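Catalase-3 (Neurospora crassa, PDB 4AJ9) breaks down hydrogen peroxide into dioxygen and water as a heme-dependent catalase, probably protecting the cell from the toxicity of the peroxide. Local coordinates at residues His65-Gly70 / Ser112-Arg117; Gly108-Ala113 / Glu322-Ser327; Leu259-Glu264 / Thr531-Val536. All coordinates share one frame; numbering follows the deposited sequence. Where two conformers were deposited one is given.

Contact 1 (His65-Gly70 / Ser112-Arg117); sequences HARGAG and SADTAR. With HEM (protoporphyrin IX containing Fe), chain Y.
R67 meets S112 and D114 along most of its length. Its CB lies 3.8 Å from S112 OG; that hydroxyl is only packed here, its strongest polar partner being S109. CG turns anti to the backbone N, and a bend at the next bond (chi2 66°) carries the chain past the S112 carbonyl, with CD 3.2 Å from S112 O. The same oxygen then sits over one face of the guanidinium, offset toward its rim. Although R67 NE is close to S112 O, the oxygen lies above the guanidinium plane, where no N-H points, and no hydrogen bond forms. At the group's edge the contact changes character: D114 OD1 lies near the guanidinium plane and accepts from R67 NE at 3.0 Å (N-H...O 153°). R67 NH2 reaches the same D114 OD1 at a longer 3.3 Å and a poorer angle, a side-on salt bridge that falls on a single oxygen. Both nitrogens approach from one face of the carboxylate and well out of its plane, the two planes standing 45° apart. D114 is the second residue of a type I beta turn from A113 to A116, whose closing backbone bond is weak. The setting is the antiparallel sheet of the catalase domain: R67 immediately precedes strand 68-77, and the loop between strands 96-104 and 121-128 supplies S112 and D114. D253 OD1 also bridges R67 NH2, and D114 OD2 accepts from the backbone N of R256, so both charged groups are tied to the region where helix 254-264 begins. Two residues before R67, the H65 ring lies over the heme, with CD2 3.3 Å from HEM C1A and HEM C3A over the ring centre. H65 is the predicted active-site histidine; its ND1 is hydrogen-bonded to S104 OG.

Contact 2 (Gly108-Ala113 / Glu322-Ser327); sequences GSRGSA and ETEQIS
In the conformer described, R110 leaves its backbone with CG anti to the carbonyl carbon (chi1 -62°) and bends at chi3, while E324 sends CG anti to the backbone N (chi1 -171°) and bends at chi2; the two side chains thereby converge. R110 occupies the second position of a type II beta turn, S109 to S112, in the catalase-domain loop between strands 96-104 and 121-128, and E324 comes from helix 319-324. G111 follows at phi 93°, the positive value usual for the third position of such a turn. S109 O accepts from S112 N and from S112 OG, the latter at 2.7 Å in the carbonyl plane, which ties the turn together. Across the contact the direct salt bridge is long: R110 NE to E324 OE2 is 3.9 Å, and with the oxygen well out of the guanidinium plane no N-H points at it. The outer nitrogens of R110 bridge to E61 and E165 of a neighbouring subunit, placing the turn at a subunit interface. The hydrogen-bonded route between the two side chains instead passes through one water, in the guanidinium plane at its edge, which accepts from R110 NE at 2.7 Å and donates to E324 OE1 at 2.8 Å.

Contact 3 (Leu259-Glu264 / Thr531-Val536); sequences LWDAIE and TLRVGV
D261 and R533 meet in a salt bridge that is also a hydrogen bond: R533 NH2 donates to D261 OD2 at 2.9 Å with an N-H...O angle of 161°. The oxygen receives it on its anti lone pair, the one turned away from OD1, and lies near the guanidinium plane, at the edge of the group. The carboxylate and guanidinium planes are 31° apart and the side chains cross at about a right angle; one nearly straight bond is made, with no second direct bond from R533 NH1, 3.9 Å from D261 OD2. R533 is extended from CG to NE, which lets its tip span the gap from strand to helix.

Water adds a second connection. One molecule donates to D261 OD2 at 2.8 Å and accepts from R533 NH1 at 3.2 Å; it too lies in the guanidinium plane at its edge, so direct bond and water bridge close a small ring that should restrain rotation of the guanidinium. D261 OD1 is engaged separately, by Q257 NE2 one turn earlier in the helix.

These bonds join two domains. Helix 254-264 belongs to the heme-binding catalase region, whereas R533 opens strand 533-537, which lies inside the parallel sheet of the C-terminal domain, between strands 561-566 and 587-590. That domain is characteristic of long-chain catalases and is placed with the class I glutamine amidotransferase-like domains.

Packing across the two segments is thin. D261 CB stands 3.7 Å from R533 NH2, and T531 and A262 bury some surface in the contact without close approach. K561, on the adjacent strand, touches the side chains of both D261 and R533. Just before the strand, T531 OG1 is hydrogen-bonded to R204 NH2, and R204 also packs against A262.

Contacts 1 and 2 lie close together in the catalase domain, their centres about 8 Å apart, and share S112 and A113 in the loop between strands 96-104 and 121-128. They touch directly: R67 CB is 3.6 Å from S109 O, and A66 O is 3.6 Å from R110 CG. Both also reach the second subunit, consistent with this loop connecting the surroundings of H65 to the subunit interface. The centre of contact 3 is about 22 Å from that of contact 2 and 19 Å from that of contact 1, though G70 C still lies 4.3 Å from L259 CD2. Contact 1 closes before contact 3 begins, whereas contacts 2 and 3 alternate along the chain. Of the three, contact 3 joins the C-terminal domain to the catalase domain.

Contact 1 (His65-Gly70 / Ser112-Arg117)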
loop_
_atom_site.group_PDB
_atom_site.type_symbol
_atom_site.label_atom_id
_atom_site.label_comp_id
_atom_site.label_asym_id
_atom_site.label_seq_id
_atom_site.Cartn_x
_atom_site.Cartn_y
_atom_site.Cartn_z
ATOM N N HIS C 65 3.556 -8.287 19.495
ATOM C CA HIS C 65 2.248 -8.256 20.162
ATOM C C HIS C 65 1.071 -8.472 19.190
ATOM O O HIS C 65 -0.019 -7.933 19.403
ATOM C CB HIS C 65 2.031 -6.927 20.900
ATOM C CG HIS C 65 3.031 -6.643 21.984
ATOM N ND1 HIS C 65 2.726 -6.749 23.325
ATOM C CD2 HIS C 65 4.318 -6.220 21.922
ATOM C CE1 HIS C 65 3.784 -6.418 24.043
ATOM N NE2 HIS C 65 4.762 -6.086 23.217
ATOM N N ALA C 66 1.290 -9.238 18.125
ATOM C CA ALA C 66 0.239 -9.471 17.135
ATOM C C ALA C 66 -0.993 -10.163 17.748
ATOM O O ALA C 66 -2.130 -9.927 17.315
ATOM C CB ALA C 66 0.790 -10.283 15.958
ATOM N N ARG C 67 -0.751 -11.004 18.755
ATOM C CA ARG C 67 -1.817 -11.728 19.462
ATOM C C ARG C 67 -2.315 -10.970 20.692
ATOM O O ARG C 67 -1.569 -10.763 21.651
ATOM C CB ARG C 67 -1.316 -13.116 19.882
ATOM C CG ARG C 67 -2.343 -13.976 20.647
ATOM C CD ARG C 67 -3.541 -14.379 19.795
ATOM N NE ARG C 67 -4.525 -15.128 20.596
ATOM C CZ ARG C 67 -5.654 -15.652 20.133
ATOM N NH1 ARG C 67 -5.981 -15.541 18.847
ATOM N NH2 ARG C 67 -6.470 -16.289 20.969
ATOM N N GLY C 68 -3.570 -10.535 20.667
ATOM C CA GLY C 68 -4.126 -9.885 21.839
ATOM C C GLY C 68 -5.595 -9.553 21.726
ATOM O O GLY C 68 -6.230 -9.840 20.713
ATOM N N ALA C 69 -6.127 -8.934 22.773
ATOM C CA ALA C 69 -7.539 -8.627 22.849
ATOM C C ALA C 69 -7.749 -7.418 23.744
ATOM O O ALA C 69 -6.951 -7.151 24.648
ATOM C CB ALA C 69 -8.319 -9.836 23.379
ATOM N N GLY C 70 -8.812 -6.671 23.493
ATOM C CA GLY C 70 -9.013 -5.446 24.231
ATOM C C GLY C 70 -10.444 -5.110 24.588
ATOM O O GLY C 70 -11.387 -5.816 24.204
ATOM N N SER C 112 -1.883 -17.451 17.385
ATOM C CA SER C 112 -1.135 -18.248 18.361
ATOM C C SER C 112 -1.878 -18.257 19.692
ATOM O O SER C 112 -2.859 -17.550 19.849
ATOM C CB SER C 112 0.313 -17.752 18.531
ATOM O OG SER C 112 0.355 -16.403 18.952
ATOM N N ALA C 113 -1.416 -19.069 20.639
ATOM C CA ALA C 113 -2.170 -19.317 21.862
ATOM C C ALA C 113 -1.982 -18.240 22.936
ATOM O O ALA C 113 -0.875 -17.735 23.160
ATOM C CB ALA C 113 -1.811 -20.704 22.428
ATOM N N ASP C 114 -3.079 -17.910 23.606
ATOM C CA ASP C 114 -3.050 -16.967 24.718
ATOM C C ASP C 114 -2.105 -17.430 25.832
ATOM O O ASP C 114 -1.462 -16.608 26.482
ATOM C CB ASP C 114 -4.453 -16.775 25.300
ATOM C CG ASP C 114 -5.344 -15.878 24.442
ATOM O OD1 ASP C 114 -4.822 -15.154 23.556
ATOM O OD2 ASP C 114 -6.579 -15.891 24.675
ATOM N N THR C 115 -2.031 -18.741 26.051
ATOM C CA THR C 115 -1.242 -19.277 27.163
ATOM C C THR C 115 0.148 -19.788 26.784
ATOM O O THR C 115 0.725 -20.621 27.494
ATOM C CB THR C 115 -2.028 -20.366 27.978
ATOM O OG1 THR C 115 -2.331 -21.493 27.134
ATOM C CG2 THR C 115 -3.320 -19.788 28.522
ATOM N N ALA C 116 0.699 -19.292 25.679
ATOM C CA ALA C 116 2.139 -19.420 25.451
ATOM C C ALA C 116 2.850 -18.735 26.615
ATOM O O ALA C 116 2.297 -17.813 27.195
ATOM C CB ALA C 116 2.531 -18.734 24.152
ATOM N N ARG C 117 4.069 -19.158 26.947
ATOM C CA ARG C 117 4.889 -18.388 27.902
ATOM C C ARG C 117 5.514 -17.174 27.200
ATOM O O ARG C 117 6.175 -17.320 26.174
ATOM C CB ARG C 117 6.001 -19.249 28.523
ATOM C CG ARG C 117 6.952 -18.431 29.405
ATOM C CD ARG C 117 8.080 -19.261 30.000
ATOM N NE ARG C 117 7.619 -20.392 30.817
ATOM C CZ ARG C 117 7.123 -20.284 32.048
ATOM N NH1 ARG C 117 6.984 -19.091 32.611
ATOM N NH2 ARG C 117 6.748 -21.374 32.713
HETATM C CHA HEM Y . 3.877 -3.040 20.057
HETATM C CHB HEM Y . 5.118 -2.652 24.748
HETATM C CHC HEM Y . 9.719 -1.915 23.426
HETATM C CHD HEM Y . 8.317 -1.427 18.815
HETATM C C1A HEM Y . 3.805 -3.047 21.439
HETATM C C2A HEM Y . 2.622 -3.320 22.247
HETATM C C3A HEM Y . 2.976 -3.227 23.541
HETATM C C4A HEM Y . 4.380 -2.872 23.598
HETATM C CMA HEM Y . 2.071 -3.431 24.781
HETATM C CAA HEM Y . 1.226 -3.706 21.689
HETATM C CBA HEM Y . 0.277 -2.512 21.657
HETATM C CGA HEM Y . -1.077 -2.995 21.206
HETATM O O1A HEM Y . -1.482 -2.678 20.061
HETATM O O2A HEM Y . -1.754 -3.711 21.992
HETATM C C1B HEM Y . 6.467 -2.359 24.799
HETATM C C2B HEM Y . 7.222 -2.025 25.994
HETATM C C3B HEM Y . 8.502 -1.842 25.637
HETATM C C4B HEM Y . 8.586 -2.027 24.201
HETATM C CMB HEM Y . 6.581 -1.947 27.399
HETATM C CAB HEM Y . 9.712 -1.436 26.513
HETATM C CBB HEM Y . 9.532 -0.747 27.646
HETATM C C1C HEM Y . 9.715 -1.637 22.080
HETATM C C2C HEM Y . 10.819 -1.077 21.316
HETATM C C3C HEM Y . 10.417 -0.972 20.047
HETATM C C4C HEM Y . 9.047 -1.410 19.971
HETATM C CMC HEM Y . 12.211 -0.731 21.878
HETATM C CAC HEM Y . 11.179 -0.401 18.844
HETATM C CBC HEM Y . 12.047 0.595 19.035
HETATM C C1D HEM Y . 7.017 -1.823 18.708
HETATM C C2D HEM Y . 6.278 -1.837 17.471
HETATM C C3D HEM Y . 4.896 -2.341 17.858
HETATM C C4D HEM Y . 4.934 -2.572 19.285
HETATM C CMD HEM Y . 6.804 -1.426 16.080
HETATM C CAD HEM Y . 3.695 -2.541 16.919
HETATM C CBD HEM Y . 2.830 -1.291 17.035
HETATM C CGD HEM Y . 1.698 -1.370 16.047
HETATM O O1D HEM Y . 0.679 -0.670 16.260
HETATM O O2D HEM Y . 1.805 -2.155 15.070
HETATM N NA HEM Y . 4.849 -2.775 22.300
HETATM N NB HEM Y . 7.331 -2.344 23.734
HETATM N NC HEM Y . 8.650 -1.822 21.224
HETATM N ND HEM Y . 6.204 -2.251 19.749
HETATM FE FE HEM Y . 6.717 -2.207 21.788
#

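Contact 2 (Gly108-Ala113 / Glu322-Ser327)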
loop_
_atom_site.group_PDB
_atom_site.type_symbol
_atom_site.label_atom_id
_atom_site.label_comp_id
_atom_site.label_asym_id
_atom_site.label_seq_id
_atom_site.Cartn_x
_atom_site.Cartn_y
_atom_site.Cartn_z
ATOM N N GLY C 108 4.273 -14.297 19.438
ATOM C CA GLY C 108 3.410 -15.080 18.575
ATOM C C GLY C 108 2.649 -14.260 17.552
ATOM O O GLY C 108 2.354 -13.077 17.769
ATOM N N SER C 109 2.338 -14.895 16.426
ATOM C CA SER C 109 1.500 -14.282 15.398
ATOM C C SER C 109 0.036 -14.276 15.828
ATOM O O SER C 109 -0.310 -14.822 16.869
ATOM C CB SER C 109 1.634 -15.049 14.083
ATOM O OG SER C 109 2.868 -14.758 13.458
ATOM N N ARG C 110 -0.804 -13.619 15.039
ATOM C CA ARG C 110 -2.232 -13.696 15.256
ATOM C C ARG C 110 -2.582 -15.165 15.181
ATOM O O ARG C 110 -2.051 -15.881 14.350
ATOM C CB ARG C 110 -2.981 -12.938 14.163
ATOM C CG ARG C 110 -2.686 -11.457 14.113
ATOM C CD ARG C 110 -3.515 -10.793 13.011
ATOM N NE ARG C 110 -4.929 -11.146 13.118
ATOM C CZ ARG C 110 -5.667 -11.601 12.108
ATOM N NH1 ARG C 110 -5.132 -11.750 10.900
ATOM N NH2 ARG C 110 -6.945 -11.898 12.303
ATOM N N GLY C 111 -3.463 -15.622 16.051
ATOM C CA GLY C 111 -3.864 -17.010 16.021
ATOM C C GLY C 111 -3.057 -17.902 16.941
ATOM O O GLY C 111 -3.502 -19.007 17.247
ATOM N N SER C 112 -1.883 -17.451 17.385
ATOM C CA SER C 112 -1.135 -18.248 18.361
ATOM C C SER C 112 -1.878 -18.257 19.692
ATOM O O SER C 112 -2.859 -17.550 19.849
ATOM C CB SER C 112 0.313 -17.752 18.531
ATOM O OG SER C 112 0.355 -16.403 18.952
ATOM N N ALA C 113 -1.416 -19.069 20.639
ATOM C CA ALA C 113 -2.170 -19.317 21.862
ATOM C C ALA C 113 -1.982 -18.240 22.936
ATOM O O ALA C 113 -0.875 -17.735 23.160
ATOM C CB ALA C 113 -1.811 -20.704 22.428
ATOM N N GLU C 322 -12.058 -2.148 15.880
ATOM C CA GLU C 322 -11.640 -1.593 17.161
ATOM C C GLU C 322 -10.302 -2.146 17.642
ATOM O O GLU C 322 -9.275 -1.455 17.571
ATOM C CB GLU C 322 -12.751 -1.797 18.204
ATOM C CG GLU C 322 -14.030 -1.084 17.817
ATOM C CD GLU C 322 -15.197 -1.361 18.754
ATOM O OE1 GLU C 322 -15.105 -1.014 19.954
ATOM O OE2 GLU C 322 -16.211 -1.917 18.278
ATOM N N THR C 323 -10.308 -3.395 18.110
ATOM C CA THR C 323 -9.110 -4.011 18.664
ATOM C C THR C 323 -7.963 -4.151 17.650
ATOM O O THR C 323 -6.832 -3.756 17.935
ATOM C CB THR C 323 -9.421 -5.383 19.288
ATOM O OG1 THR C 323 -10.451 -5.239 20.284
ATOM C CG2 THR C 323 -8.163 -5.966 19.941
ATOM N N GLU C 324 -8.236 -4.723 16.479
ATOM C CA GLU C 324 -7.156 -4.938 15.511
ATOM C C GLU C 324 -6.584 -3.626 14.959
ATOM O O GLU C 324 -5.365 -3.486 14.812
ATOM C CB GLU C 324 -7.608 -5.835 14.349
ATOM C CG GLU C 324 -6.457 -6.256 13.426
ATOM C CD GLU C 324 -5.464 -7.195 14.109
ATOM O OE1 GLU C 324 -5.835 -7.791 15.146
ATOM O OE2 GLU C 324 -4.324 -7.349 13.602
ATOM N N GLN C 325 -7.463 -2.670 14.660
ATOM C CA GLN C 325 -7.046 -1.416 14.050
ATOM C C GLN C 325 -6.451 -0.386 15.016
ATOM O O GLN C 325 -5.734 0.497 14.584
ATOM C CB GLN C 325 -8.187 -0.772 13.253
ATOM C CG GLN C 325 -8.504 -1.480 11.939
ATOM C CD GLN C 325 -9.348 -0.636 10.982
ATOM O OE1 GLN C 325 -9.023 -0.508 9.799
ATOM N NE2 GLN C 325 -10.444 -0.083 11.482
ATOM N N ILE C 326 -6.745 -0.472 16.307
ATOM C CA ILE C 326 -6.211 0.538 17.219
ATOM C C ILE C 326 -4.673 0.590 17.157
ATOM O O ILE C 326 -4.009 -0.443 17.118
ATOM C CB ILE C 326 -6.704 0.375 18.674
ATOM C CG1 ILE C 326 -6.466 1.679 19.452
ATOM C CG2 ILE C 326 -6.065 -0.861 19.330
ATOM C CD1 ILE C 326 -7.099 1.716 20.876
ATOM N N SER C 327 -4.133 1.807 17.132
ATOM C CA SER C 327 -2.707 2.038 16.906
ATOM C C SER C 327 -2.117 2.786 18.092
ATOM O O SER C 327 -2.237 4.019 18.163
ATOM C CB SER C 327 -2.522 2.908 15.654
ATOM O OG SER C 327 -3.005 2.264 14.487
HETATM O O HOH W 1 -6.229 -10.573 15.371
#

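Contact 3 (Leu259-Glu264 / Thr531-Val536)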
loop_
_atom_site.group_PDB
_atom_site.type_symbol
_atom_site.label_atom_id
_atom_site.label_comp_id
_atom_site.label_asym_id
_atom_site.label_seq_id
_atom_site.Cartn_x
_atom_site.Cartn_y
_atom_site.Cartn_z
ATOM N N LEU C 259 -11.669 -12.332 29.417
ATOM C CA LEU C 259 -11.942 -10.895 29.491
ATOM C C LEU C 259 -13.341 -10.576 28.973
ATOM O O LEU C 259 -14.097 -9.804 29.588
ATOM C CB LEU C 259 -10.897 -10.139 28.664
ATOM C CG LEU C 259 -11.057 -8.625 28.580
ATOM C CD1 LEU C 259 -10.980 -8.014 29.961
ATOM C CD2 LEU C 259 -9.994 -8.045 27.658
ATOM N N TRP C 260 -13.676 -11.157 27.826
ATOM C CA TRP C 260 -14.986 -10.952 27.225
ATOM C C TRP C 260 -16.068 -11.365 28.208
ATOM O O TRP C 260 -17.054 -10.651 28.381
ATOM C CB TRP C 260 -15.138 -11.779 25.946
ATOM C CG TRP C 260 -16.380 -11.444 25.157
ATOM C CD1 TRP C 260 -17.632 -11.983 25.310
ATOM C CD2 TRP C 260 -16.484 -10.487 24.094
ATOM N NE1 TRP C 260 -18.507 -11.409 24.404
ATOM C CE2 TRP C 260 -17.823 -10.491 23.649
ATOM C CE3 TRP C 260 -15.572 -9.621 23.479
ATOM C CZ2 TRP C 260 -18.269 -9.670 22.608
ATOM C CZ3 TRP C 260 -16.021 -8.812 22.436
ATOM C CH2 TRP C 260 -17.355 -8.838 22.022
ATOM N N ASP C 261 -15.885 -12.527 28.834
ATOM C CA ASP C 261 -16.908 -13.099 29.714
ATOM C C ASP C 261 -17.084 -12.262 30.974
ATOM O O ASP C 261 -18.208 -12.036 31.432
ATOM C CB ASP C 261 -16.566 -14.547 30.122
ATOM C CG ASP C 261 -16.824 -15.558 29.020
ATOM O OD1 ASP C 261 -17.494 -15.225 28.019
ATOM O OD2 ASP C 261 -16.362 -16.703 29.170
ATOM N N ALA C 262 -15.966 -11.829 31.549
ATOM C CA ALA C 262 -15.998 -11.029 32.764
ATOM C C ALA C 262 -16.804 -9.766 32.504
ATOM O O ALA C 262 -17.647 -9.372 33.310
ATOM C CB ALA C 262 -14.578 -10.690 33.222
ATOM N N ILE C 263 -16.559 -9.140 31.358
ATOM C CA ILE C 263 -17.255 -7.909 31.013
ATOM C C ILE C 263 -18.737 -8.135 30.703
ATOM O O ILE C 263 -19.597 -7.365 31.147
ATOM C CB ILE C 263 -16.545 -7.172 29.853
ATOM C CG1 ILE C 263 -15.187 -6.655 30.337
ATOM C CG2 ILE C 263 -17.416 -6.033 29.321
ATOM C CD1 ILE C 263 -14.304 -6.065 29.239
ATOM N N GLU C 264 -19.042 -9.189 29.953
ATOM C CA GLU C 264 -20.431 -9.465 29.592
ATOM C C GLU C 264 -21.256 -9.768 30.833
ATOM O O GLU C 264 -22.431 -9.421 30.900
ATOM C CB GLU C 264 -20.529 -10.642 28.623
ATOM C CG GLU C 264 -20.234 -10.295 27.179
ATOM C CD GLU C 264 -21.137 -9.193 26.652
ATOM O OE1 GLU C 264 -22.321 -9.144 27.067
ATOM O OE2 GLU C 264 -20.658 -8.380 25.825
ATOM N N THR C 531 -16.093 -14.402 39.251
ATOM C CA THR C 531 -15.774 -14.859 37.896
ATOM C C THR C 531 -14.988 -16.165 37.815
ATOM O O THR C 531 -14.928 -16.765 36.749
ATOM C CB THR C 531 -14.997 -13.815 37.068
ATOM O OG1 THR C 531 -13.600 -13.876 37.406
ATOM C CG2 THR C 531 -15.538 -12.414 37.309
ATOM N N LEU C 532 -14.364 -16.601 38.904
ATOM C CA LEU C 532 -13.590 -17.833 38.826
ATOM C C LEU C 532 -14.519 -19.011 38.485
ATOM O O LEU C 532 -15.725 -18.967 38.741
ATOM C CB LEU C 532 -12.781 -18.092 40.098
ATOM C CG LEU C 532 -11.702 -17.043 40.391
ATOM C CD1 LEU C 532 -10.774 -17.526 41.487
ATOM C CD2 LEU C 532 -10.911 -16.684 39.136
ATOM N N ARG C 533 -13.942 -20.054 37.903
ATOM C CA ARG C 533 -14.716 -21.065 37.208
ATOM C C ARG C 533 -14.668 -22.411 37.919
ATOM O O ARG C 533 -13.599 -22.891 38.298
ATOM C CB ARG C 533 -14.196 -21.209 35.769
ATOM C CG ARG C 533 -14.413 -19.952 34.924
ATOM C CD ARG C 533 -13.382 -19.816 33.793
ATOM N NE ARG C 533 -13.579 -18.594 33.008
ATOM C CZ ARG C 533 -14.331 -18.516 31.911
ATOM N NH1 ARG C 533 -14.965 -19.595 31.457
ATOM N NH2 ARG C 533 -14.450 -17.358 31.265
ATOM N N VAL C 534 -15.833 -23.025 38.080
ATOM C CA VAL C 534 -15.911 -24.328 38.720
ATOM C C VAL C 534 -16.497 -25.333 37.738
ATOM O O VAL C 534 -17.576 -25.120 37.196
ATOM C CB VAL C 534 -16.775 -24.263 39.985
ATOM C CG1 VAL C 534 -16.797 -25.609 40.688
ATOM C CG2 VAL C 534 -16.253 -23.178 40.912
ATOM N N GLY C 535 -15.763 -26.407 37.483
ATOM C CA GLY C 535 -16.285 -27.499 36.695
ATOM C C GLY C 535 -16.884 -28.540 37.623
ATOM O O GLY C 535 -16.183 -29.128 38.444
ATOM N N VAL C 536 -18.185 -28.758 37.508
ATOM C CA VAL C 536 -18.833 -29.797 38.297
ATOM C C VAL C 536 -18.996 -31.052 37.444
ATOM O O VAL C 536 -19.746 -31.049 36.468
ATOM C CB VAL C 536 -20.199 -29.335 38.788
ATOM C CG1 VAL C 536 -20.866 -30.440 39.597
ATOM C CG2 VAL C 536 -20.059 -28.067 39.610
HETATM O O HOH W 2 -16.306 -19.419 28.599
#